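Local coordinates for putative cell surface protein, similar to internalin proteins (Listeria monocytogenes EGD-e, PDB 5KZS) that is of unknown function but is a leucine-rich repeat protein similar to internalins and probably acts at the Listeria cell surface, at residues L235-I240 and Q267-M273; I260-Y265 and N317-N321. All blocks are in the same frame, centred on the assembly; numbering follows the deposited sequence.

Interaction 1: L235-I240 and Q267-M273; sequences LNSIFI and QLAEINM
Leu235 and Ile271 pass alongside each other in opposite directions, with Leu235 CG 3.9 Å from Ile271 CD1. The two methyls of Leu235 reach on to the last turn of helix 263-270. CD1 lies 4.1 Å from Gln267 CB, and CD2 touches the carboxylate end of Glu270. With CG anti to the backbone N (chi1 -170°), the Leu235 side chain extends toward the helix. The CD1 methyl of Ile271 also meets Asn236 OD1, at 3.4 Å, a packing contact with the amide oxygen. Deeper in, Leu268 CD2 packs 4.2 Å from Ile240 CB. At the other end lies selenomethionine Met273. Its side chain folds round and lays SE beside Ile240 O and Phe239. Met273 CG sits 3.6 Å from Ile240 O, and SE approaches Phe239 CD2 at 4.1 Å. This is a Met-aromatic contact, oblique to the ring, with SE 5.1 Å from the ring centroid of Phe239.

Backbone bonds shape both partners. A type I turn from Leu235 to Ile238 is closed by Ile238 N to Leu235 O. The helix ends in a Schellman motif, with Met273 N bonded to Leu268 O and Asn272, at positive phi, as the C-prime residue. That turn brings Ile271 and Met273 against the facing chain. Gln267 NE2 is hydrogen-bonded to Leu230 O. Strand 238-239 is the last of the parallel sheet and bonds to Leu220 and Leu222 beside it. A helix C-terminus thus packs on the final coil of a leucine-rich repeat solenoid, here at the junction with the C-terminal beta domain, consistent with the repeat-plus-Ig-like layout of internalins.

Interaction 2: I260-Y265 and N317-N321; sequences IQLPIY and NVQFN
This is a buried, apolar contact inside the C-terminal beta domain, between strand 312-320 and the chain that runs from edge strand 258-261 into helix 263-270. Its main feature is a T-shaped aromatic pair. The edge of Tyr265 points at one face of Phe320, with the ring planes at 85° and centroids 5.1 Å apart. Tyr265 CD1 makes the approach, 3.7 Å from Phe320 CD1 and offset toward the rim of that ring. Phe320 CG lies between the backbone N and carbonyl carbon (chi1 67°), and the ring reaches across to the helix start. Its CZ also meets Tyr265 CB. Ile264 CG2 adds a contact at the ring edge, 4.3 Å from Phe320 CZ.

Leu262 CD2 serves two partners. It is 3.9 Å from Phe320 CE2 and meets Val318 CG1 tip to tip at 4.2 Å. Farther along, Ile260 CD1 lies 3.9 Å from Val318 CG2. The hydroxyl of Tyr265 is hydrogen-bonded to Pro277 O, which ties down the far end of that ring. Val279 of strand 279-283 touches Tyr265, Val318 and Phe320. The arrangement is consistent with the hydrophobic interior of the immunoglobulin-like domain that follows the repeats in internalins.

Both interactions use helix 263-270, its start in interaction 2 and its end in interaction 1. Interaction 2 is the core contact: all six touching residues are buried, and its chemistry is aliphatic and aromatic. Interaction 1 is partly buried and more mixed. It joins the end of the repeat solenoid to the helix, and its outer parts, at Asn236 and Glu270, are exposed. The two meet directly. Leu268 CD1 packs 4.1 Å from Phe320 CE1, and Ile240 CD1 lies 4.1 Å from Ile264 CD1. Through Leu268 and Ile240 the two contacts form one continuous apolar patch. The helix joins the two parts, packing on Leu235 and Ile240, which flank the last repeat strand, and on strand 312-320.

Interaction 1: L235-I240 and Q267-M273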
loop_
_atom_site.group_PDB
_atom_site.type_symbol
_atom_site.label_atom_id
_atom_site.label_comp_id
_atom_site.label_asym_id
_atom_site.label_seq_id
_atom_site.Cartn_x
_atom_site.Cartn_y
_atom_site.Cartn_z
ATOM N N LEU A 235 5.929 6.268 17.630
ATOM C CA LEU A 235 4.669 5.963 18.276
ATOM C C LEU A 235 3.640 7.046 18.012
ATOM O O LEU A 235 2.520 6.727 17.631
ATOM C CB LEU A 235 4.860 5.756 19.779
ATOM C CG LEU A 235 3.660 5.202 20.546
ATOM C CD1 LEU A 235 3.091 3.935 19.917
ATOM C CD2 LEU A 235 4.091 4.955 21.979
ATOM N N ASN A 236 4.036 8.312 18.167
ATOM C CA ASN A 236 3.128 9.475 17.955
ATOM C C ASN A 236 2.387 9.434 16.611
ATOM O O ASN A 236 1.216 9.802 16.515
ATOM C CB ASN A 236 3.897 10.806 18.005
ATOM C CG ASN A 236 4.696 10.985 19.285
ATOM O OD1 ASN A 236 4.181 10.792 20.388
ATOM N ND2 ASN A 236 5.964 11.362 19.141
ATOM N N SER A 237 3.100 8.977 15.589
ATOM C CA SER A 237 2.592 8.916 14.242
ATOM C C SER A 237 1.689 7.723 13.944
ATOM O O SER A 237 1.173 7.642 12.831
ATOM C CB SER A 237 3.775 8.888 13.277
ATOM O OG SER A 237 4.667 9.951 13.567
ATOM N N ILE A 238 1.485 6.798 14.883
ATOM C CA ILE A 238 0.713 5.600 14.552
ATOM C C ILE A 238 -0.787 5.865 14.566
ATOM O O ILE A 238 -1.276 6.676 15.354
ATOM C CB ILE A 238 1.072 4.403 15.440
ATOM C CG1 ILE A 238 2.493 3.943 15.101
ATOM C CG2 ILE A 238 0.106 3.238 15.223
ATOM C CD1 ILE A 238 3.136 3.029 16.120
ATOM N N PHE A 239 -1.485 5.198 13.644
ATOM C CA PHE A 239 -2.936 5.053 13.661
ATOM C C PHE A 239 -3.263 3.567 13.607
ATOM O O PHE A 239 -2.868 2.869 12.679
ATOM C CB PHE A 239 -3.563 5.767 12.458
ATOM C CG PHE A 239 -5.004 5.384 12.185
ATOM C CD1 PHE A 239 -5.314 4.280 11.371
ATOM C CD2 PHE A 239 -6.055 6.135 12.715
ATOM C CE1 PHE A 239 -6.635 3.930 11.118
ATOM C CE2 PHE A 239 -7.372 5.785 12.459
ATOM C CZ PHE A 239 -7.664 4.686 11.659
ATOM N N ILE A 240 -3.979 3.085 14.610
ATOM C CA ILE A 240 -4.566 1.752 14.574
ATOM C C ILE A 240 -5.941 1.889 15.185
ATOM O O ILE A 240 -6.105 2.579 16.194
ATOM C CB ILE A 240 -3.743 0.719 15.390
ATOM C CG1 ILE A 240 -2.394 0.468 14.711
ATOM C CG2 ILE A 240 -4.517 -0.596 15.586
ATOM C CD1 ILE A 240 -1.420 -0.325 15.541
ATOM N N GLN A 267 0.477 1.138 24.793
ATOM C CA GLN A 267 1.049 2.033 23.815
ATOM C C GLN A 267 -0.047 2.878 23.156
ATOM O O GLN A 267 0.059 4.112 23.105
ATOM C CB GLN A 267 1.846 1.229 22.791
ATOM C CG GLN A 267 3.166 0.751 23.351
ATOM C CD GLN A 267 3.913 -0.167 22.405
ATOM O OE1 GLN A 267 3.422 -1.233 22.021
ATOM N NE2 GLN A 267 5.118 0.237 22.029
ATOM N N LEU A 268 -1.104 2.217 22.683
ATOM C CA LEU A 268 -2.250 2.926 22.077
ATOM C C LEU A 268 -2.915 3.857 23.078
ATOM O O LEU A 268 -3.248 4.995 22.744
ATOM C CB LEU A 268 -3.291 1.944 21.536
ATOM C CG LEU A 268 -2.890 1.183 20.272
ATOM C CD1 LEU A 268 -3.966 0.165 19.901
ATOM C CD2 LEU A 268 -2.595 2.136 19.120
ATOM N N ALA A 269 -3.084 3.355 24.304
ATOM C CA ALA A 269 -3.645 4.134 25.408
ATOM C C ALA A 269 -2.831 5.402 25.627
ATOM O O ALA A 269 -3.387 6.496 25.672
ATOM C CB ALA A 269 -3.679 3.299 26.684
ATOM N N GLU A 270 -1.515 5.234 25.736
ATOM C CA GLU A 270 -0.572 6.345 25.950
ATOM C C GLU A 270 -0.708 7.450 24.909
ATOM O O GLU A 270 -0.577 8.630 25.229
ATOM C CB GLU A 270 0.871 5.808 25.976
ATOM C CG GLU A 270 1.976 6.811 25.643
ATOM C CD GLU A 270 3.365 6.230 25.837
ATOM O OE1 GLU A 270 3.489 4.987 25.982
ATOM O OE2 GLU A 270 4.331 7.028 25.834
ATOM N N ILE A 271 -0.981 7.049 23.670
ATOM C CA ILE A 271 -1.018 7.964 22.524
ATOM C C ILE A 271 -2.450 8.480 22.189
ATOM O O ILE A 271 -2.667 9.145 21.161
ATOM C CB ILE A 271 -0.249 7.298 21.336
ATOM C CG1 ILE A 271 0.737 8.290 20.715
ATOM C CG2 ILE A 271 -1.158 6.621 20.315
ATOM C CD1 ILE A 271 1.941 8.582 21.598
ATOM N N ASN A 272 -3.398 8.207 23.097
ATOM C CA ASN A 272 -4.796 8.613 22.988
ATOM C C ASN A 272 -5.404 8.107 21.700
ATOM O O ASN A 272 -6.018 8.852 20.965
ATOM C CB ASN A 272 -4.931 10.132 23.144
ATOM C CG ASN A 272 -4.437 10.617 24.500
ATOM O OD1 ASN A 272 -4.859 10.107 25.540
ATOM N ND2 ASN A 272 -3.542 11.602 24.498
HETATM N N MSE A 273 -5.203 6.826 21.439
HETATM C CA MSE A 273 -5.675 6.183 20.219
HETATM C C MSE A 273 -6.606 5.052 20.555
HETATM O O MSE A 273 -6.941 4.245 19.693
HETATM C CB MSE A 273 -4.392 5.760 19.485
HETATM C CG MSE A 273 -4.478 5.163 18.073
HETATM SE SE MSE A 273 -5.361 6.346 16.769
HETATM C CE MSE A 273 -4.741 8.149 17.313
#

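Interaction 2: I260-Y265 and N317-N321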
loop_
_atom_site.group_PDB
_atom_site.type_symbol
_atom_site.label_atom_id
_atom_site.label_comp_id
_atom_site.label_asym_id
_atom_site.label_seq_id
_atom_site.Cartn_x
_atom_site.Cartn_y
_atom_site.Cartn_z
ATOM N N ILE A 260 -1.440 -12.014 30.673
ATOM C CA ILE A 260 -0.789 -11.956 29.360
ATOM C C ILE A 260 -0.071 -10.624 29.204
ATOM O O ILE A 260 -0.429 -9.649 29.855
ATOM C CB ILE A 260 -1.788 -12.184 28.208
ATOM C CG1 ILE A 260 -2.938 -11.168 28.248
ATOM C CG2 ILE A 260 -2.341 -13.605 28.265
ATOM C CD1 ILE A 260 -3.743 -11.107 26.968
ATOM N N GLN A 261 0.964 -10.603 28.369
ATOM C CA GLN A 261 1.657 -9.360 28.010
ATOM C C GLN A 261 1.051 -8.873 26.697
ATOM O O GLN A 261 0.745 -9.684 25.816
ATOM C CB GLN A 261 3.175 -9.589 27.851
ATOM C CG GLN A 261 3.870 -10.242 29.055
ATOM C CD GLN A 261 3.791 -9.398 30.327
ATOM O OE1 GLN A 261 3.857 -8.162 30.273
ATOM N NE2 GLN A 261 3.651 -10.062 31.483
ATOM N N LEU A 262 0.839 -7.561 26.579
ATOM C CA LEU A 262 0.249 -6.977 25.368
ATOM C C LEU A 262 0.543 -5.478 25.294
ATOM O O LEU A 262 -0.352 -4.653 25.512
ATOM C CB LEU A 262 -1.263 -7.245 25.345
ATOM C CG LEU A 262 -2.044 -6.902 24.081
ATOM C CD1 LEU A 262 -1.432 -7.623 22.885
ATOM C CD2 LEU A 262 -3.515 -7.263 24.243
ATOM N N PRO A 263 1.809 -5.119 25.003
ATOM C CA PRO A 263 2.238 -3.709 25.006
ATOM C C PRO A 263 1.434 -2.771 24.101
ATOM O O PRO A 263 1.336 -1.575 24.394
ATOM C CB PRO A 263 3.691 -3.785 24.527
ATOM C CG PRO A 263 4.154 -5.160 24.908
ATOM C CD PRO A 263 2.946 -6.041 24.774
ATOM N N ILE A 264 0.886 -3.306 23.005
ATOM C CA ILE A 264 0.077 -2.523 22.052
ATOM C C ILE A 264 -1.077 -1.778 22.733
ATOM O O ILE A 264 -1.303 -0.602 22.436
ATOM C CB ILE A 264 -0.419 -3.378 20.840
ATOM C CG1 ILE A 264 -1.029 -2.478 19.759
ATOM C CG2 ILE A 264 -1.405 -4.470 21.245
ATOM C CD1 ILE A 264 -1.286 -3.184 18.443
ATOM N N TYR A 265 -1.766 -2.438 23.668
ATOM C CA TYR A 265 -2.857 -1.793 24.395
ATOM C C TYR A 265 -2.403 -0.488 25.060
ATOM O O TYR A 265 -3.032 0.570 24.877
ATOM C CB TYR A 265 -3.484 -2.729 25.437
ATOM C CG TYR A 265 -4.558 -2.038 26.268
ATOM C CD1 TYR A 265 -5.880 -1.961 25.825
ATOM C CD2 TYR A 265 -4.238 -1.420 27.480
ATOM C CE1 TYR A 265 -6.856 -1.304 26.574
ATOM C CE2 TYR A 265 -5.202 -0.760 28.235
ATOM C CZ TYR A 265 -6.510 -0.705 27.786
ATOM O OH TYR A 265 -7.447 -0.045 28.548
ATOM N N ASN A 317 -9.782 -15.216 24.276
ATOM C CA ASN A 317 -9.393 -13.975 23.625
ATOM C C ASN A 317 -9.592 -12.757 24.500
ATOM O O ASN A 317 -10.382 -12.751 25.427
ATOM C CB ASN A 317 -10.122 -13.756 22.289
ATOM C CG ASN A 317 -11.597 -13.421 22.458
ATOM O OD1 ASN A 317 -11.996 -12.250 22.444
ATOM N ND2 ASN A 317 -12.414 -14.456 22.613
ATOM N N VAL A 318 -8.861 -11.716 24.151
ATOM C CA VAL A 318 -9.038 -10.390 24.697
ATOM C C VAL A 318 -9.569 -9.570 23.513
ATOM O O VAL A 318 -9.219 -9.847 22.376
ATOM C CB VAL A 318 -7.683 -9.886 25.267
ATOM C CG1 VAL A 318 -7.438 -8.398 25.023
ATOM C CG2 VAL A 318 -7.585 -10.219 26.748
ATOM N N GLN A 319 -10.445 -8.607 23.791
ATOM C CA GLN A 319 -10.965 -7.668 22.797
ATOM C C GLN A 319 -10.934 -6.261 23.364
ATOM O O GLN A 319 -11.289 -6.052 24.516
ATOM C CB GLN A 319 -12.403 -8.003 22.443
ATOM C CG GLN A 319 -12.554 -9.045 21.364
ATOM C CD GLN A 319 -14.008 -9.424 21.128
ATOM O OE1 GLN A 319 -14.880 -8.556 21.017
ATOM N NE2 GLN A 319 -14.278 -10.725 21.058
ATOM N N PHE A 320 -10.526 -5.295 22.559
ATOM C CA PHE A 320 -10.577 -3.903 22.977
ATOM C C PHE A 320 -10.701 -2.968 21.777
ATOM O O PHE A 320 -10.757 -3.414 20.625
ATOM C CB PHE A 320 -9.387 -3.546 23.880
ATOM C CG PHE A 320 -8.051 -3.572 23.187
ATOM C CD1 PHE A 320 -7.545 -2.426 22.575
ATOM C CD2 PHE A 320 -7.271 -4.735 23.186
ATOM C CE1 PHE A 320 -6.305 -2.441 21.952
ATOM C CE2 PHE A 320 -6.030 -4.752 22.569
ATOM C CZ PHE A 320 -5.548 -3.603 21.949
ATOM N N ASN A 321 -10.794 -1.671 22.069
ATOM C CA ASN A 321 -11.073 -0.660 21.079
ATOM C C ASN A 321 -12.363 -0.953 20.305
ATOM O O ASN A 321 -12.482 -0.574 19.157
ATOM C CB ASN A 321 -9.873 -0.509 20.142
ATOM C CG ASN A 321 -9.533 0.936 19.867
ATOM O OD1 ASN A 321 -9.556 1.769 20.768
ATOM N ND2 ASN A 321 -9.199 1.241 18.628
#